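Polymerase X (Deinococcus radiodurans, PDB 2W9M) probably extends DNA with deoxyribonucleoside triphosphates as a family X repair polymerase, and binds zinc ions in a second, phosphoesterase-like domain. Local coordinates at residues Ala240-Ser251 and Pro283-Phe291. Residues are numbered along the deposited sequence; the frame is centred on the assembly and turned at random.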
ATOM      1  N   ALA A 240       5.711 -31.479 -18.177  1.00 29.92           N
ATOM      2  CA  ALA A 240       4.281 -31.190 -18.214  1.00 36.40           C
ATOM      3  C   ALA A 240       3.478 -32.079 -17.267  1.00 31.30           C
ATOM      4  O   ALA A 240       2.463 -31.654 -16.721  1.00 45.78           O
ATOM      5  CB  ALA A 240       3.756 -31.310 -19.633  1.00 27.11           C
ATOM      6  N   GLU A 241       3.938 -33.311 -17.074  1.00 35.12           N
ATOM      7  CA  GLU A 241       3.205 -34.290 -16.271  1.00 54.43           C
ATOM      8  C   GLU A 241       3.414 -34.116 -14.770  1.00 53.14           C
ATOM      9  O   GLU A 241       2.701 -34.715 -13.961  1.00 44.83           O
ATOM     10  CB  GLU A 241       3.589 -35.714 -16.674  1.00 57.49           C
ATOM     11  CG  GLU A 241       3.258 -36.057 -18.114  1.00 75.65           C
ATOM     12  CD  GLU A 241       1.807 -35.781 -18.459  1.00 84.39           C
ATOM     13  OE1 GLU A 241       0.912 -36.238 -17.713  1.00 85.48           O
ATOM     14  OE2 GLU A 241       1.567 -35.107 -19.482  1.00 76.38           O
ATOM     15  N   ALA A 242       4.399 -33.304 -14.400  1.00 47.14           N
ATOM     16  CA  ALA A 242       4.705 -33.075 -12.992  1.00 36.71           C
ATOM     17  C   ALA A 242       4.318 -31.670 -12.553  1.00 33.90           C
ATOM     18  O   ALA A 242       4.295 -31.376 -11.356  1.00 29.42           O
ATOM     19  CB  ALA A 242       6.179 -33.325 -12.721  1.00 35.19           C
ATOM     20  N   ARG A 243       4.003 -30.812 -13.522  1.00 32.30           N
ATOM     21  CA  ARG A 243       3.709 -29.409 -13.241  1.00 27.76           C
ATOM     22  C   ARG A 243       2.750 -29.230 -12.066  1.00 33.59           C
ATOM     23  O   ARG A 243       2.990 -28.403 -11.190  1.00 33.47           O
ATOM     24  CB  ARG A 243       3.170 -28.695 -14.485  1.00 28.57           C
ATOM     25  CG  ARG A 243       2.543 -27.337 -14.179  1.00 39.39           C
ATOM     26  CD  ARG A 243       3.562 -26.355 -13.600  1.00 26.45           C
ATOM     27  NE  ARG A 243       4.178 -25.575 -14.660  1.00 33.31           N
ATOM     28  CZ  ARG A 243       3.799 -24.348 -14.999  1.00 32.39           C
ATOM     29  NH1 ARG A 243       2.814 -23.737 -14.348  1.00 42.77           N
ATOM     30  NH2 ARG A 243       4.409 -23.727 -15.991  1.00 42.38           N
ATOM     31  N   GLY A 244       1.673 -30.009 -12.044  1.00 42.52           N
ATOM     32  CA  GLY A 244       0.690 -29.912 -10.978  1.00 36.03           C
ATOM     33  C   GLY A 244       1.284 -30.060  -9.590  1.00 34.00           C
ATOM     34  O   GLY A 244       0.879 -29.361  -8.665  1.00 37.60           O
ATOM     35  N   ALA A 245       2.246 -30.973  -9.446  1.00 36.20           N
ATOM     36  CA  ALA A 245       2.887 -31.233  -8.157  1.00 35.57           C
ATOM     37  C   ALA A 245       3.878 -30.131  -7.814  1.00 38.32           C
ATOM     38  O   ALA A 245       3.986 -29.713  -6.661  1.00 33.72           O
ATOM     39  CB  ALA A 245       3.589 -32.583  -8.168  1.00 28.14           C
ATOM     40  N   LEU A 246       4.613 -29.678  -8.825  1.00 38.58           N
ATOM     41  CA  LEU A 246       5.534 -28.562  -8.672  1.00 32.38           C
ATOM     42  C   LEU A 246       4.783 -27.330  -8.170  1.00 36.21           C
ATOM     43  O   LEU A 246       5.270 -26.604  -7.308  1.00 30.36           O
ATOM     44  CB  LEU A 246       6.213 -28.253 -10.007  1.00 30.64           C
ATOM     45  CG  LEU A 246       7.244 -27.124 -10.010  1.00 37.43           C
ATOM     46  CD1 LEU A 246       8.521 -27.579  -9.323  1.00 35.15           C
ATOM     47  CD2 LEU A 246       7.535 -26.664 -11.429  1.00 32.22           C
ATOM     48  N   ASP A 247       3.587 -27.106  -8.709  1.00 28.58           N
ATOM     49  CA  ASP A 247       2.788 -25.946  -8.339  1.00 28.30           C
ATOM     50  C   ASP A 247       2.337 -26.003  -6.885  1.00 34.73           C
ATOM     51  O   ASP A 247       2.303 -24.982  -6.200  1.00 43.81           O
ATOM     52  CB  ASP A 247       1.589 -25.794  -9.272  1.00 29.52           C
ATOM     53  CG  ASP A 247       1.996 -25.358 -10.673  1.00 56.55           C
ATOM     54  OD1 ASP A 247       3.208 -25.150 -10.899  1.00 50.37           O
ATOM     55  OD2 ASP A 247       1.110 -25.218 -11.545  1.00 73.94           O
ATOM     56  N   LEU A 248       1.998 -27.196  -6.409  1.00 40.01           N
ATOM     57  CA  LEU A 248       1.610 -27.364  -5.014  1.00 35.77           C
ATOM     58  C   LEU A 248       2.799 -27.121  -4.090  1.00 31.71           C
ATOM     59  O   LEU A 248       2.696 -26.377  -3.116  1.00 35.41           O
ATOM     60  CB  LEU A 248       1.036 -28.760  -4.768  1.00 37.15           C
ATOM     61  CG  LEU A 248      -0.414 -28.999  -5.188  1.00 37.76           C
ATOM     62  CD1 LEU A 248      -0.845 -30.394  -4.782  1.00 41.07           C
ATOM     63  CD2 LEU A 248      -1.331 -27.968  -4.559  1.00 39.39           C
ATOM     64  N   LEU A 249       3.928 -27.749  -4.403  1.00 31.79           N
ATOM     65  CA  LEU A 249       5.117 -27.646  -3.558  1.00 36.80           C
ATOM     66  C   LEU A 249       5.689 -26.232  -3.491  1.00 30.27           C
ATOM     67  O   LEU A 249       6.232 -25.833  -2.465  1.00 39.56           O
ATOM     68  CB  LEU A 249       6.192 -28.645  -3.998  1.00 27.59           C
ATOM     69  CG  LEU A 249       5.873 -30.108  -3.681  1.00 34.80           C
ATOM     70  CD1 LEU A 249       6.774 -31.033  -4.460  1.00 28.35           C
ATOM     71  CD2 LEU A 249       5.988 -30.380  -2.186  1.00 36.34           C
ATOM     72  N   ARG A 250       5.560 -25.476  -4.577  1.00 33.87           N
ATOM     73  CA  ARG A 250       6.076 -24.111  -4.620  1.00 29.17           C
ATOM     74  C   ARG A 250       5.002 -23.079  -4.254  1.00 34.47           C
ATOM     75  O   ARG A 250       4.947 -22.003  -4.846  1.00 47.91           O
ATOM     76  CB  ARG A 250       6.647 -23.785  -6.007  1.00 19.02           C
ATOM     77  CG  ARG A 250       7.641 -24.798  -6.567  1.00 30.63           C
ATOM     78  CD  ARG A 250       8.978 -24.776  -5.843  1.00 33.10           C
ATOM     79  NE  ARG A 250       9.570 -23.442  -5.824  1.00 36.19           N
ATOM     80  CZ  ARG A 250      10.831 -23.181  -5.491  1.00 42.00           C
ATOM     81  NH1 ARG A 250      11.650 -24.167  -5.156  1.00 39.97           N
ATOM     82  NH2 ARG A 250      11.277 -21.931  -5.500  1.00 56.24           N
ATOM     83  N   SER A 251       4.158 -23.402  -3.277  1.00 43.76           N
ATOM     84  CA  SER A 251       3.063 -22.516  -2.873  1.00 36.60           C
ATOM     85  C   SER A 251       3.387 -21.441  -1.822  1.00 44.41           C
ATOM     86  O   SER A 251       2.949 -20.300  -1.974  1.00 64.68           O
ATOM     87  CB  SER A 251       1.840 -23.322  -2.430  1.00 45.16           C
ATOM     88  OG  SER A 251       1.061 -23.697  -3.546  1.00 42.11           O
ATOM     89  N   PRO A 283       0.274 -39.501 -13.337  1.00 53.94           N
ATOM     90  CA  PRO A 283       0.384 -38.245 -14.084  1.00 51.09           C
ATOM     91  C   PRO A 283      -0.238 -37.100 -13.298  1.00 55.60           C
ATOM     92  O   PRO A 283      -1.361 -37.224 -12.807  1.00 40.10           O
ATOM     93  CB  PRO A 283      -0.432 -38.521 -15.350  1.00 53.65           C
ATOM     94  CG  PRO A 283      -0.446 -40.008 -15.479  1.00 52.86           C
ATOM     95  CD  PRO A 283      -0.487 -40.520 -14.078  1.00 53.94           C
ATOM     96  N   THR A 284       0.491 -35.995 -13.182  1.00 52.01           N
ATOM     97  CA  THR A 284       0.042 -34.857 -12.395  1.00 51.59           C
ATOM     98  C   THR A 284       0.198 -33.553 -13.182  1.00 51.20           C
ATOM     99  O   THR A 284       1.132 -32.784 -12.950  1.00 59.76           O
ATOM    100  CB  THR A 284       0.818 -34.780 -11.064  1.00 44.94           C
ATOM    101  OG1 THR A 284       0.344 -35.799 -10.175  1.00 50.08           O
ATOM    102  CG2 THR A 284       0.620 -33.436 -10.409  1.00 64.57           C
ATOM    103  N   PRO A 285      -0.715 -33.308 -14.133  1.00 44.70           N
ATOM    104  CA  PRO A 285      -0.640 -32.127 -15.003  1.00 42.88           C
ATOM    105  C   PRO A 285      -1.125 -30.855 -14.311  1.00 42.61           C
ATOM    106  O   PRO A 285      -0.655 -29.766 -14.642  1.00 42.79           O
ATOM    107  CB  PRO A 285      -1.591 -32.477 -16.159  1.00 51.86           C
ATOM    108  CG  PRO A 285      -1.948 -33.942 -15.976  1.00 41.82           C
ATOM    109  CD  PRO A 285      -1.819 -34.202 -14.516  1.00 45.38           C
ATOM    110  N   THR A 286      -2.049 -30.999 -13.364  1.00 48.99           N
ATOM    111  CA  THR A 286      -2.656 -29.854 -12.695  1.00 43.29           C
ATOM    112  C   THR A 286      -2.743 -30.088 -11.194  1.00 46.67           C
ATOM    113  O   THR A 286      -2.802 -31.232 -10.742  1.00 47.25           O
ATOM    114  CB  THR A 286      -4.078 -29.593 -13.232  1.00 52.81           C
ATOM    115  OG1 THR A 286      -4.008 -29.250 -14.620  1.00 52.99           O
ATOM    116  CG2 THR A 286      -4.758 -28.458 -12.465  1.00 59.68           C
ATOM    117  N   GLU A 287      -2.743 -29.002 -10.426  1.00 37.77           N
ATOM    118  CA  GLU A 287      -2.958 -29.089  -8.988  1.00 38.30           C
ATOM    119  C   GLU A 287      -4.183 -29.944  -8.684  1.00 41.23           C
ATOM    120  O   GLU A 287      -4.128 -30.862  -7.865  1.00 42.20           O
ATOM    121  CB  GLU A 287      -3.151 -27.698  -8.383  1.00 38.43           C
ATOM    122  CG  GLU A 287      -1.888 -26.863  -8.290  1.00 43.17           C
ATOM    123  CD  GLU A 287      -2.050 -25.667  -7.362  1.00 51.40           C
ATOM    124  OE1 GLU A 287      -3.155 -25.081  -7.321  1.00 52.47           O
ATOM    125  OE2 GLU A 287      -1.070 -25.317  -6.668  1.00 43.00           O
ATOM    126  N   ALA A 288      -5.290 -29.639  -9.355  1.00 49.01           N
ATOM    127  CA  ALA A 288      -6.558 -30.322  -9.106  1.00 49.53           C
ATOM    128  C   ALA A 288      -6.415 -31.842  -9.139  1.00 47.77           C
ATOM    129  O   ALA A 288      -7.062 -32.554  -8.371  1.00 41.81           O
ATOM    130  CB  ALA A 288      -7.607 -29.868 -10.106  1.00 35.27           C
ATOM    131  N   VAL A 289      -5.565 -32.330 -10.036  1.00 38.35           N
ATOM    132  CA  VAL A 289      -5.364 -33.765 -10.196  1.00 36.95           C
ATOM    133  C   VAL A 289      -4.715 -34.388  -8.957  1.00 52.32           C
ATOM    134  O   VAL A 289      -5.082 -35.489  -8.544  1.00 55.25           O
ATOM    135  CB  VAL A 289      -4.519 -34.077 -11.446  1.00 41.72           C
ATOM    136  CG1 VAL A 289      -4.383 -35.572 -11.632  1.00 38.98           C
ATOM    137  CG2 VAL A 289      -5.140 -33.442 -12.680  1.00 40.71           C
ATOM    138  N   VAL A 290      -3.755 -33.682  -8.364  1.00 48.99           N
ATOM    139  CA  VAL A 290      -3.092 -34.159  -7.152  1.00 39.17           C
ATOM    140  C   VAL A 290      -4.078 -34.290  -6.000  1.00 45.75           C
ATOM    141  O   VAL A 290      -4.058 -35.275  -5.265  1.00 46.08           O
ATOM    142  CB  VAL A 290      -1.954 -33.224  -6.711  1.00 33.16           C
ATOM    143  CG1 VAL A 290      -1.283 -33.755  -5.459  1.00 35.21           C
ATOM    144  CG2 VAL A 290      -0.946 -33.075  -7.815  1.00 38.34           C
ATOM    145  N   PHE A 291      -4.934 -33.288  -5.838  1.00 47.16           N
ATOM    146  CA  PHE A 291      -5.953 -33.329  -4.795  1.00 48.00           C
ATOM    147  C   PHE A 291      -6.892 -34.518  -4.997  1.00 55.01           C
ATOM    148  O   PHE A 291      -7.217 -35.224  -4.044  1.00 64.63           O
ATOM    149  CB  PHE A 291      -6.750 -32.022  -4.752  1.00 45.39           C
ATOM    150  CG  PHE A 291      -6.034 -30.890  -4.067  1.00 46.56           C
ATOM    151  CD1 PHE A 291      -5.506 -29.837  -4.801  1.00 44.48           C
ATOM    152  CD2 PHE A 291      -5.900 -30.874  -2.689  1.00 44.76           C
ATOM    153  CE1 PHE A 291      -4.854 -28.789  -4.172  1.00 40.63           C
ATOM    154  CE2 PHE A 291      -5.244 -29.827  -2.053  1.00 45.20           C
ATOM    155  CZ  PHE A 291      -4.723 -28.784  -2.796  1.00 41.07           C
TER
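With CG turned anti to the carbonyl carbon (chi1 -79°) and CD1 continuing anti to CA, Leu-248 splits its two methyls between partners on helix 287-291: CD1 meets Val-290 CG1 tip to tip at 3.5 Å, while CD2 lies 3.6 Å from Phe-291 CE1. The extended chain of Glu-287 runs past the same leucine, and its OE2 comes to 3.4 Å from Leu-248 CD2. This carboxylate is held by salt bridges from OE1 to Arg-189 and from OE2 to Arg-304, which probably compensate its charge in a buried place. The helices cross almost at right angles, their axes 8.0 Å apart; helix 287-291 is probably part of the thumb subdomain, as in family X polymerases, and helix 243-249 joins it to the sheet carrying strands 194-203 and 231-238. Shortening Leu-248 to an alanine removes both methyls and would probably open a gap beside Val-290 CG1 and Phe-291 CE1. Gly-244 suits the tightest approach, since a side chain there would collide with Thr-286 O; its N also donates a 3.0 Å hydrogen bond to Thr-284 O, tilted 33° from the carbonyl plane. The Thr-284 methyl CG2 sits against the helix backbone at Gly-244 and Ala-245, with the small Ala-245 CB 3.8 Å from CG2.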